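Local coordinates for protein extracellular ligand-binding receptor (Desulfitobacterium hafniense, PDB 4Q6B) that binds leucine and probably delivers amino acids to an ABC transporter as its extracellular substrate-binding receptor, at residues G74-I79 with S303-P308; L30-Q35 with E272-E277; V293-E298 with G326-D331. All coordinates share one frame; numbering follows the deposited sequence.

Contact 1: G74-I79 with S303-P308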
loop_
_atom_site.group_PDB
_atom_site.type_symbol
_atom_site.label_atom_id
_atom_site.label_comp_id
_atom_site.label_asym_id
_atom_site.label_seq_id
_atom_site.Cartn_x
_atom_site.Cartn_y
_atom_site.Cartn_z
ATOM N N GLY A 74 23.232 -5.846 -14.306
ATOM C CA GLY A 74 22.510 -7.081 -14.111
ATOM C C GLY A 74 21.125 -6.994 -13.481
ATOM O O GLY A 74 20.394 -7.983 -13.447
ATOM N N ILE A 75 20.740 -5.811 -12.990
ATOM C CA ILE A 75 19.424 -5.635 -12.386
ATOM C C ILE A 75 18.396 -5.221 -13.459
ATOM O O ILE A 75 18.582 -4.167 -14.105
ATOM C CB ILE A 75 19.510 -4.566 -11.275
ATOM C CG1 ILE A 75 20.521 -5.005 -10.185
ATOM C CG2 ILE A 75 18.165 -4.301 -10.642
ATOM C CD1 ILE A 75 20.015 -6.184 -9.316
ATOM N N GLN A 76 17.338 -6.041 -13.632
ATOM C CA GLN A 76 16.383 -5.831 -14.740
ATOM C C GLN A 76 15.278 -4.883 -14.349
ATOM O O GLN A 76 14.674 -4.240 -15.221
ATOM C CB GLN A 76 15.744 -7.161 -15.179
ATOM C CG GLN A 76 16.776 -8.261 -15.582
ATOM C CD GLN A 76 17.566 -8.003 -16.879
ATOM O OE1 GLN A 76 17.222 -7.122 -17.680
ATOM N NE2 GLN A 76 18.626 -8.793 -17.098
ATOM N N ALA A 77 15.017 -4.811 -13.051
ATOM C CA ALA A 77 13.945 -4.001 -12.448
ATOM C C ALA A 77 14.142 -4.054 -10.932
ATOM O O ALA A 77 14.876 -4.910 -10.408
ATOM C CB ALA A 77 12.563 -4.558 -12.815
ATOM N N VAL A 78 13.496 -3.127 -10.224
ATOM C CA VAL A 78 13.488 -3.093 -8.757
ATOM C C VAL A 78 12.077 -3.044 -8.191
ATOM O O VAL A 78 11.212 -2.286 -8.670
ATOM C CB VAL A 78 14.309 -1.851 -8.248
ATOM C CG1 VAL A 78 14.252 -1.663 -6.684
ATOM C CG2 VAL A 78 15.721 -1.992 -8.731
ATOM N N ILE A 79 11.865 -3.851 -7.143
ATOM C CA ILE A 79 10.624 -3.863 -6.351
ATOM C C ILE A 79 10.953 -3.108 -5.072
ATOM O O ILE A 79 11.885 -3.467 -4.361
ATOM C CB ILE A 79 10.179 -5.305 -5.985
ATOM C CG1 ILE A 79 9.728 -5.997 -7.272
ATOM C CG2 ILE A 79 8.939 -5.263 -5.069
ATOM C CD1 ILE A 79 9.423 -7.461 -7.086
ATOM N N SER A 303 10.324 -8.624 -23.274
ATOM C CA SER A 303 11.184 -7.442 -23.434
ATOM C C SER A 303 12.587 -7.802 -23.892
ATOM O O SER A 303 12.952 -8.969 -23.907
ATOM C CB SER A 303 11.290 -6.649 -22.125
ATOM O OG SER A 303 12.193 -7.302 -21.229
ATOM N N ASP A 304 13.360 -6.774 -24.244
ATOM C CA ASP A 304 14.787 -6.888 -24.510
ATOM C C ASP A 304 15.542 -6.740 -23.194
ATOM O O ASP A 304 15.648 -5.643 -22.615
ATOM C CB ASP A 304 15.208 -5.803 -25.510
ATOM C CG ASP A 304 16.701 -5.783 -25.764
ATOM O OD1 ASP A 304 17.186 -4.781 -26.330
ATOM O OD2 ASP A 304 17.386 -6.764 -25.394
ATOM N N LEU A 305 16.073 -7.850 -22.694
ATOM C CA LEU A 305 16.707 -7.843 -21.391
ATOM C C LEU A 305 17.993 -7.066 -21.442
ATOM O O LEU A 305 18.510 -6.637 -20.402
ATOM C CB LEU A 305 16.972 -9.279 -20.934
ATOM C CG LEU A 305 15.749 -10.204 -20.797
ATOM C CD1 LEU A 305 16.192 -11.648 -20.553
ATOM C CD2 LEU A 305 14.849 -9.706 -19.665
ATOM N N THR A 306 18.521 -6.791 -22.644
ATOM C CA THR A 306 19.735 -5.953 -22.670
ATOM C C THR A 306 19.473 -4.459 -22.495
ATOM O O THR A 306 20.415 -3.689 -22.341
ATOM C CB THR A 306 20.614 -6.177 -23.946
ATOM O OG1 THR A 306 19.990 -5.585 -25.093
ATOM C CG2 THR A 306 20.814 -7.641 -24.201
ATOM N N HIS A 307 18.207 -4.061 -22.563
ATOM C CA HIS A 307 17.828 -2.650 -22.436
ATOM C C HIS A 307 16.688 -2.463 -21.406
ATOM O O HIS A 307 15.491 -2.433 -21.738
ATOM C CB HIS A 307 17.491 -2.057 -23.821
ATOM C CG HIS A 307 18.713 -1.899 -24.693
ATOM N ND1 HIS A 307 19.047 -2.803 -25.680
ATOM C CD2 HIS A 307 19.724 -1.005 -24.643
ATOM C CE1 HIS A 307 20.195 -2.448 -26.230
ATOM N NE2 HIS A 307 20.625 -1.353 -25.624
ATOM N N PRO A 308 17.056 -2.392 -20.110
ATOM C CA PRO A 308 16.020 -2.289 -19.071
ATOM C C PRO A 308 15.178 -1.017 -19.191
ATOM O O PRO A 308 14.088 -1.008 -18.596
ATOM C CB PRO A 308 16.835 -2.231 -17.775
ATOM C CG PRO A 308 18.058 -3.105 -18.108
ATOM C CD PRO A 308 18.394 -2.695 -19.545
HETATM O O HOH W 1 13.694 -1.877 -15.883
#
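Two successive bends carry the side chain of Q76 out to L305: CG stands beside the backbone N and anti to the carbonyl carbon (chi1 -56°), and a second turn at chi2 (-69°) folds the terminal amide toward the loop. The amide group lies close to the backbone carbonyl of L305, with Q76 CD 3.9 Å from L305 O. Glutamine probably suits this place because its methylenes can lie against neighbouring apolar residues while its amide can face the polar loop backbone. P308 packs beside it, its compact ring setting CB and CG against the strand's backbone, with P308 CB 3.9 Å from Q76 O and CG near I75 O. A water completes the join, donating to Q76 O at 2.6 Å and to P308 O at 2.9 Å, which ties two backbone carbonyls that could not bond each other directly. Cutting Q76 back to an alanine would remove the amide beside L305 O and is likely to open a gap between strand and loop. Strand 75-79 runs between strands 10-17 and 101-103 in the parallel sheet of one lobe of this periplasmic-binding-protein fold, and the loop 303-308, which links helices 284-301 and 311-317, meets the beginning of that strand. The loop shapes itself: D304 to H307 is a type I turn, closed by H307 N to D304 O. D304 strengthens it twice, accepting from T306 N at OD2 (3.0 Å, an Asx turn) and from H307 ND1 at OD1 (2.8 Å), the latter bond lying nearly in the imidazole plane but coming from above the carboxylate. The L305 side chain packs on apolar I11 and L300, and the side chain of P308 comes within about 5 Å of a bound calcium ion.

Contact 2: L30-Q35 with E272-E277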
loop_
_atom_site.group_PDB
_atom_site.type_symbol
_atom_site.label_atom_id
_atom_site.label_comp_id
_atom_site.label_asym_id
_atom_site.label_seq_id
_atom_site.Cartn_x
_atom_site.Cartn_y
_atom_site.Cartn_z
ATOM N N LEU A 30 7.297 -12.823 -2.084
ATOM C CA LEU A 30 8.283 -12.735 -3.175
ATOM C C LEU A 30 8.810 -14.114 -3.512
ATOM O O LEU A 30 8.894 -14.480 -4.708
ATOM C CB LEU A 30 9.493 -11.849 -2.823
ATOM C CG LEU A 30 9.232 -10.402 -2.406
ATOM C CD1 LEU A 30 10.511 -9.785 -1.881
ATOM C CD2 LEU A 30 8.732 -9.596 -3.639
ATOM N N GLU A 31 9.199 -14.889 -2.502
ATOM C CA GLU A 31 9.837 -16.190 -2.750
ATOM C C GLU A 31 8.868 -17.191 -3.402
ATOM O O GLU A 31 9.229 -17.908 -4.328
ATOM C CB GLU A 31 10.447 -16.745 -1.445
ATOM C CG GLU A 31 11.027 -18.163 -1.534
ATOM C CD GLU A 31 11.451 -18.746 -0.182
ATOM O OE1 GLU A 31 10.574 -19.193 0.617
ATOM O OE2 GLU A 31 12.674 -18.763 0.073
ATOM N N LEU A 32 7.624 -17.183 -2.955
ATOM C CA LEU A 32 6.596 -18.007 -3.596
ATOM C C LEU A 32 6.427 -17.656 -5.086
ATOM O O LEU A 32 6.233 -18.546 -5.904
ATOM C CB LEU A 32 5.262 -17.856 -2.853
ATOM C CG LEU A 32 4.202 -18.906 -3.178
ATOM C CD1 LEU A 32 4.521 -20.326 -2.663
ATOM C CD2 LEU A 32 2.828 -18.495 -2.645
ATOM N N ALA A 33 6.474 -16.376 -5.440
ATOM C CA ALA A 33 6.317 -15.992 -6.869
ATOM C C ALA A 33 7.499 -16.402 -7.729
ATOM O O ALA A 33 7.330 -16.855 -8.851
ATOM C CB ALA A 33 6.096 -14.510 -6.971
ATOM N N VAL A 34 8.695 -16.192 -7.196
ATOM C CA VAL A 34 9.885 -16.585 -7.913
ATOM C C VAL A 34 9.870 -18.095 -8.157
ATOM O O VAL A 34 10.240 -18.576 -9.254
ATOM C CB VAL A 34 11.115 -16.197 -7.103
ATOM C CG1 VAL A 34 12.355 -16.798 -7.752
ATOM C CG2 VAL A 34 11.224 -14.678 -7.058
ATOM N N GLN A 35 9.432 -18.868 -7.157
ATOM C CA GLN A 35 9.389 -20.335 -7.282
ATOM C C GLN A 35 8.393 -20.723 -8.369
ATOM O O GLN A 35 8.631 -21.634 -9.180
ATOM C CB GLN A 35 8.909 -21.027 -5.983
ATOM C CG GLN A 35 9.746 -20.845 -4.717
ATOM C CD GLN A 35 11.044 -21.650 -4.687
ATOM O OE1 GLN A 35 11.815 -21.553 -3.718
ATOM N NE2 GLN A 35 11.293 -22.449 -5.736
ATOM N N GLU A 272 -3.910 -20.789 -1.021
ATOM C CA GLU A 272 -3.622 -22.184 -0.718
ATOM C C GLU A 272 -2.124 -22.503 -0.806
ATOM O O GLU A 272 -1.567 -23.169 0.083
ATOM C CB GLU A 272 -4.390 -23.116 -1.652
ATOM C CG GLU A 272 -4.121 -24.594 -1.375
ATOM C CD GLU A 272 -4.539 -25.039 0.029
ATOM O OE1 GLU A 272 -5.360 -24.339 0.676
ATOM O OE2 GLU A 272 -4.044 -26.101 0.482
ATOM N N ALA A 273 -1.483 -22.043 -1.880
ATOM C CA ALA A 273 -0.047 -22.268 -2.063
ATOM C C ALA A 273 0.735 -21.620 -0.925
ATOM O O ALA A 273 1.677 -22.229 -0.385
ATOM C CB ALA A 273 0.421 -21.708 -3.413
ATOM N N PHE A 274 0.322 -20.418 -0.535
ATOM C CA PHE A 274 1.083 -19.685 0.474
ATOM C C PHE A 274 0.929 -20.427 1.818
ATOM O O PHE A 274 1.928 -20.715 2.508
ATOM C CB PHE A 274 0.603 -18.240 0.558
ATOM C CG PHE A 274 1.444 -17.409 1.450
ATOM C CD1 PHE A 274 1.249 -17.455 2.824
ATOM C CD2 PHE A 274 2.451 -16.628 0.929
ATOM C CE1 PHE A 274 2.060 -16.721 3.694
ATOM C CE2 PHE A 274 3.264 -15.879 1.783
ATOM C CZ PHE A 274 3.042 -15.935 3.181
ATOM N N ARG A 275 -0.313 -20.746 2.170
ATOM C CA ARG A 275 -0.559 -21.527 3.373
ATOM C C ARG A 275 0.216 -22.845 3.434
ATOM O O ARG A 275 0.751 -23.215 4.486
ATOM C CB ARG A 275 -2.048 -21.832 3.498
ATOM C CG ARG A 275 -2.897 -20.670 3.931
ATOM C CD ARG A 275 -4.314 -21.180 4.218
ATOM N NE ARG A 275 -5.176 -20.126 4.752
ATOM C CZ ARG A 275 -5.357 -19.893 6.051
ATOM N NH1 ARG A 275 -4.726 -20.633 6.958
ATOM N NH2 ARG A 275 -6.168 -18.915 6.447
ATOM N N ARG A 276 0.249 -23.577 2.326
ATOM C CA ARG A 276 0.968 -24.847 2.291
ATOM C C ARG A 276 2.477 -24.703 2.471
ATOM O O ARG A 276 3.115 -25.516 3.160
ATOM C CB ARG A 276 0.667 -25.594 0.986
ATOM C CG ARG A 276 1.543 -26.813 0.778
ATOM C CD ARG A 276 0.839 -27.844 -0.081
ATOM N NE ARG A 276 1.183 -27.728 -1.497
ATOM C CZ ARG A 276 2.013 -28.556 -2.133
ATOM N NH1 ARG A 276 2.588 -29.558 -1.473
ATOM N NH2 ARG A 276 2.271 -28.388 -3.428
ATOM N N GLU A 277 3.048 -23.684 1.849
ATOM C CA GLU A 277 4.490 -23.477 1.935
ATOM C C GLU A 277 4.925 -22.854 3.275
ATOM O O GLU A 277 5.979 -23.241 3.826
ATOM C CB GLU A 277 4.954 -22.605 0.757
ATOM C CG GLU A 277 6.464 -22.358 0.734
ATOM C CD GLU A 277 7.293 -23.638 0.545
ATOM O OE1 GLU A 277 6.868 -24.536 -0.227
ATOM O OE2 GLU A 277 8.377 -23.749 1.167
#
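L32 is the tooth of this contact, pushing its two methyls against the helix 272-277 while A273, F274 and E277 form the surface that receives it. With CG anti to the backbone N (chi1 -165°), the leucine extends away from its own helix, and its branched end spans the gap between axes 10.8 Å apart that cross steeply, at 109°. The tight side belongs to CD2. L32 CD2 rests 3.8 Å from F274 CA, with the CB atoms of F274 and A273 close by; it approaches the phenyl ring obliquely. Alanine is apt here because its single methyl lets the leucine approach the backbone of the opposing helix, and the phenylalanine supplies an apolar flank.

The other methyl faces the looser side. L32 CD1 lies 4.1 Å from both E277 CB and A273 O, and the leucine and glutamate side chains run alongside each other, pointing opposite ways. A glutamate suits this border, its CB lying along L32 while its carboxylate is on the exposed side. E31 OE1 stays 5.1 Å from E277 OE2; these like charges probably disfavour each other mildly, but E31 OE1 also takes a hydrogen bond from Y278 OH, which anchors that carboxylate.

F270 and Y278, before and after 272-277 on helix 265-278, also touch L32, and F274 is backed by L25 and P282 from loops. On its other faces, helix 26-39 packs on helix 284-301 through A33 and on strand 47-54 through L30 and V34, so this contact joins an outlying helix to the layer that covers the sheet.

Contact 3: V293-E298 with G326-D331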
loop_
_atom_site.group_PDB
_atom_site.type_symbol
_atom_site.label_atom_id
_atom_site.label_comp_id
_atom_site.label_asym_id
_atom_site.label_seq_id
_atom_site.Cartn_x
_atom_site.Cartn_y
_atom_site.Cartn_z
ATOM N N VAL A 293 6.210 -9.510 -8.526
ATOM C CA VAL A 293 7.133 -10.440 -9.169
ATOM C C VAL A 293 6.466 -11.046 -10.396
ATOM O O VAL A 293 7.080 -11.109 -11.468
ATOM C CB VAL A 293 7.599 -11.570 -8.202
ATOM C CG1 VAL A 293 8.323 -12.710 -8.979
ATOM C CG2 VAL A 293 8.499 -11.024 -7.115
ATOM N N ILE A 294 5.195 -11.434 -10.274
ATOM C CA ILE A 294 4.554 -12.107 -11.398
ATOM C C ILE A 294 4.388 -11.109 -12.561
ATOM O O ILE A 294 4.606 -11.465 -13.748
ATOM C CB ILE A 294 3.196 -12.725 -11.030
ATOM C CG1 ILE A 294 3.333 -13.819 -9.952
ATOM C CG2 ILE A 294 2.549 -13.362 -12.283
ATOM C CD1 ILE A 294 4.253 -14.940 -10.298
ATOM N N LEU A 295 3.983 -9.878 -12.220
ATOM C CA LEU A 295 3.780 -8.802 -13.197
ATOM C C LEU A 295 5.098 -8.516 -13.925
ATOM O O LEU A 295 5.159 -8.511 -15.157
ATOM C CB LEU A 295 3.324 -7.509 -12.488
ATOM C CG LEU A 295 1.861 -7.157 -12.163
ATOM C CD1 LEU A 295 1.677 -6.362 -10.849
ATOM C CD2 LEU A 295 1.265 -6.381 -13.331
ATOM N N LEU A 296 6.166 -8.323 -13.158
ATOM C CA LEU A 296 7.462 -7.986 -13.784
ATOM C C LEU A 296 7.968 -9.138 -14.656
ATOM O O LEU A 296 8.553 -8.943 -15.745
ATOM C CB LEU A 296 8.523 -7.636 -12.755
ATOM C CG LEU A 296 8.278 -6.335 -12.027
ATOM C CD1 LEU A 296 9.242 -6.229 -10.827
ATOM C CD2 LEU A 296 8.506 -5.158 -12.975
ATOM N N ALA A 297 7.738 -10.364 -14.217
ATOM C CA ALA A 297 8.227 -11.491 -15.017
ATOM C C ALA A 297 7.476 -11.576 -16.331
ATOM O O ALA A 297 8.077 -11.850 -17.380
ATOM C CB ALA A 297 8.141 -12.826 -14.208
ATOM N N GLU A 298 6.168 -11.310 -16.288
ATOM C CA GLU A 298 5.377 -11.341 -17.518
ATOM C C GLU A 298 5.890 -10.251 -18.458
ATOM O O GLU A 298 6.110 -10.528 -19.637
ATOM C CB GLU A 298 3.885 -11.165 -17.196
ATOM C CG GLU A 298 2.963 -11.432 -18.348
ATOM C CD GLU A 298 1.623 -11.965 -17.879
ATOM O OE1 GLU A 298 1.599 -12.832 -16.966
ATOM O OE2 GLU A 298 0.588 -11.510 -18.409
ATOM N N GLY A 326 -6.511 -8.817 -7.503
ATOM C CA GLY A 326 -7.568 -8.288 -8.369
ATOM C C GLY A 326 -6.997 -7.819 -9.722
ATOM O O GLY A 326 -5.911 -8.251 -10.156
HETATM N N MSE A 327 -7.710 -6.921 -10.390
HETATM C CA MSE A 327 -7.222 -6.487 -11.678
HETATM C C MSE A 327 -6.334 -5.272 -11.569
HETATM O O MSE A 327 -6.721 -4.256 -10.969
HETATM C CB MSE A 327 -8.353 -6.247 -12.669
HETATM C CG MSE A 327 -7.799 -5.892 -14.022
HETATM SE SE MSE A 327 -7.777 -3.971 -14.264
HETATM C CE MSE A 327 -9.489 -3.890 -15.159
ATOM N N HIS A 328 -5.140 -5.399 -12.144
ATOM C CA HIS A 328 -4.129 -4.338 -12.151
ATOM C C HIS A 328 -4.160 -3.623 -13.491
ATOM O O HIS A 328 -4.415 -4.239 -14.506
ATOM C CB HIS A 328 -2.731 -4.947 -11.969
ATOM C CG HIS A 328 -2.467 -5.489 -10.585
ATOM N ND1 HIS A 328 -2.017 -4.701 -9.538
ATOM C CD2 HIS A 328 -2.565 -6.747 -10.085
ATOM C CE1 HIS A 328 -1.855 -5.451 -8.458
ATOM N NE2 HIS A 328 -2.182 -6.695 -8.765
ATOM N N ARG A 329 -3.879 -2.325 -13.503
ATOM C CA ARG A 329 -3.667 -1.646 -14.778
ATOM C C ARG A 329 -2.901 -0.366 -14.524
ATOM O O ARG A 329 -3.313 0.440 -13.695
ATOM C CB ARG A 329 -4.995 -1.326 -15.438
ATOM C CG ARG A 329 -4.803 -0.684 -16.783
ATOM C CD ARG A 329 -6.140 -0.379 -17.410
ATOM N NE ARG A 329 -5.875 -0.056 -18.825
ATOM C CZ ARG A 329 -6.795 -0.091 -19.789
ATOM N NH1 ARG A 329 -6.459 0.225 -21.046
ATOM N NH2 ARG A 329 -8.046 -0.455 -19.508
ATOM N N PHE A 330 -1.791 -0.188 -15.220
ATOM C CA PHE A 330 -0.950 1.006 -14.996
ATOM C C PHE A 330 -1.344 2.108 -15.938
ATOM O O PHE A 330 -1.590 1.861 -17.122
ATOM C CB PHE A 330 0.514 0.680 -15.212
ATOM C CG PHE A 330 1.033 -0.296 -14.261
ATOM C CD1 PHE A 330 1.034 -0.010 -12.909
ATOM C CD2 PHE A 330 1.581 -1.483 -14.710
ATOM C CE1 PHE A 330 1.532 -0.912 -12.013
ATOM C CE2 PHE A 330 2.114 -2.377 -13.796
ATOM C CZ PHE A 330 2.078 -2.071 -12.444
ATOM N N ASP A 331 -1.436 3.335 -15.422
ATOM C CA ASP A 331 -1.681 4.471 -16.295
ATOM C C ASP A 331 -0.375 5.149 -16.744
ATOM O O ASP A 331 0.731 4.638 -16.477
ATOM C CB ASP A 331 -2.716 5.458 -15.709
ATOM C CG ASP A 331 -2.190 6.284 -14.519
ATOM O OD1 ASP A 331 -0.992 6.239 -14.202
ATOM O OD2 ASP A 331 -2.999 7.017 -13.907
#
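The helix 293-298 meets H328 and F330 through a single residue, L295. Before it come V293, turned toward L30, A33 and I79, and I294, which packs on I37 and W321. L295 then points to the opposing segment, CG lying beside the backbone N (chi1 -87°). In the conformer described, one of two modelled, CD1 sits over the face of the H328 imidazole, 4.2 Å from the ring centroid and only 4° off its normal, a CH-pi contact. The other branch goes to the phenyl ring, with L295 CD2 4.1 Å from F330 CE2. In this conformer the leucine's fork reaches both rings at once. The imidazole is held flat beneath the methyl because ND1 bonds D336 OD2 and NE2 bonds D291 OD2; two carboxylate partners would probably favour its charged form. Next in order, L296 turns to A77 and I79, and A297 to I37.

F330 also meets F120 edge-to-face, and H328 pairs with W321 in the small antiparallel sheet of strands 321-323 and 326-328. Helix 284-301 thus lies between this hairpin on one face and helix 26-39 and strand 75-79 on others.

How the contacts relate
Contact 1 lies about 24 Å from contact 2 and about 16 Å from contact 3, centre to centre, while contacts 2 and 3 are about 17 Å apart. Helix 284-301 joins them, packing on strand 75-79 of contact 1 and on helix 26-39 of contact 2, and I79 touches L30 directly. The chain reaches 30-35 and 74-79 first and, after a long excursion that includes strands of the other sheet, 272-277, 293-298, 303-308 and 326-331. Contacts 1 and 2 therefore interlock along the sequence, as do 1 and 3, whereas 2 closes before 3 opens. One lobe is thus built from chain segments far apart in sequence, as in other periplasmic binding proteins.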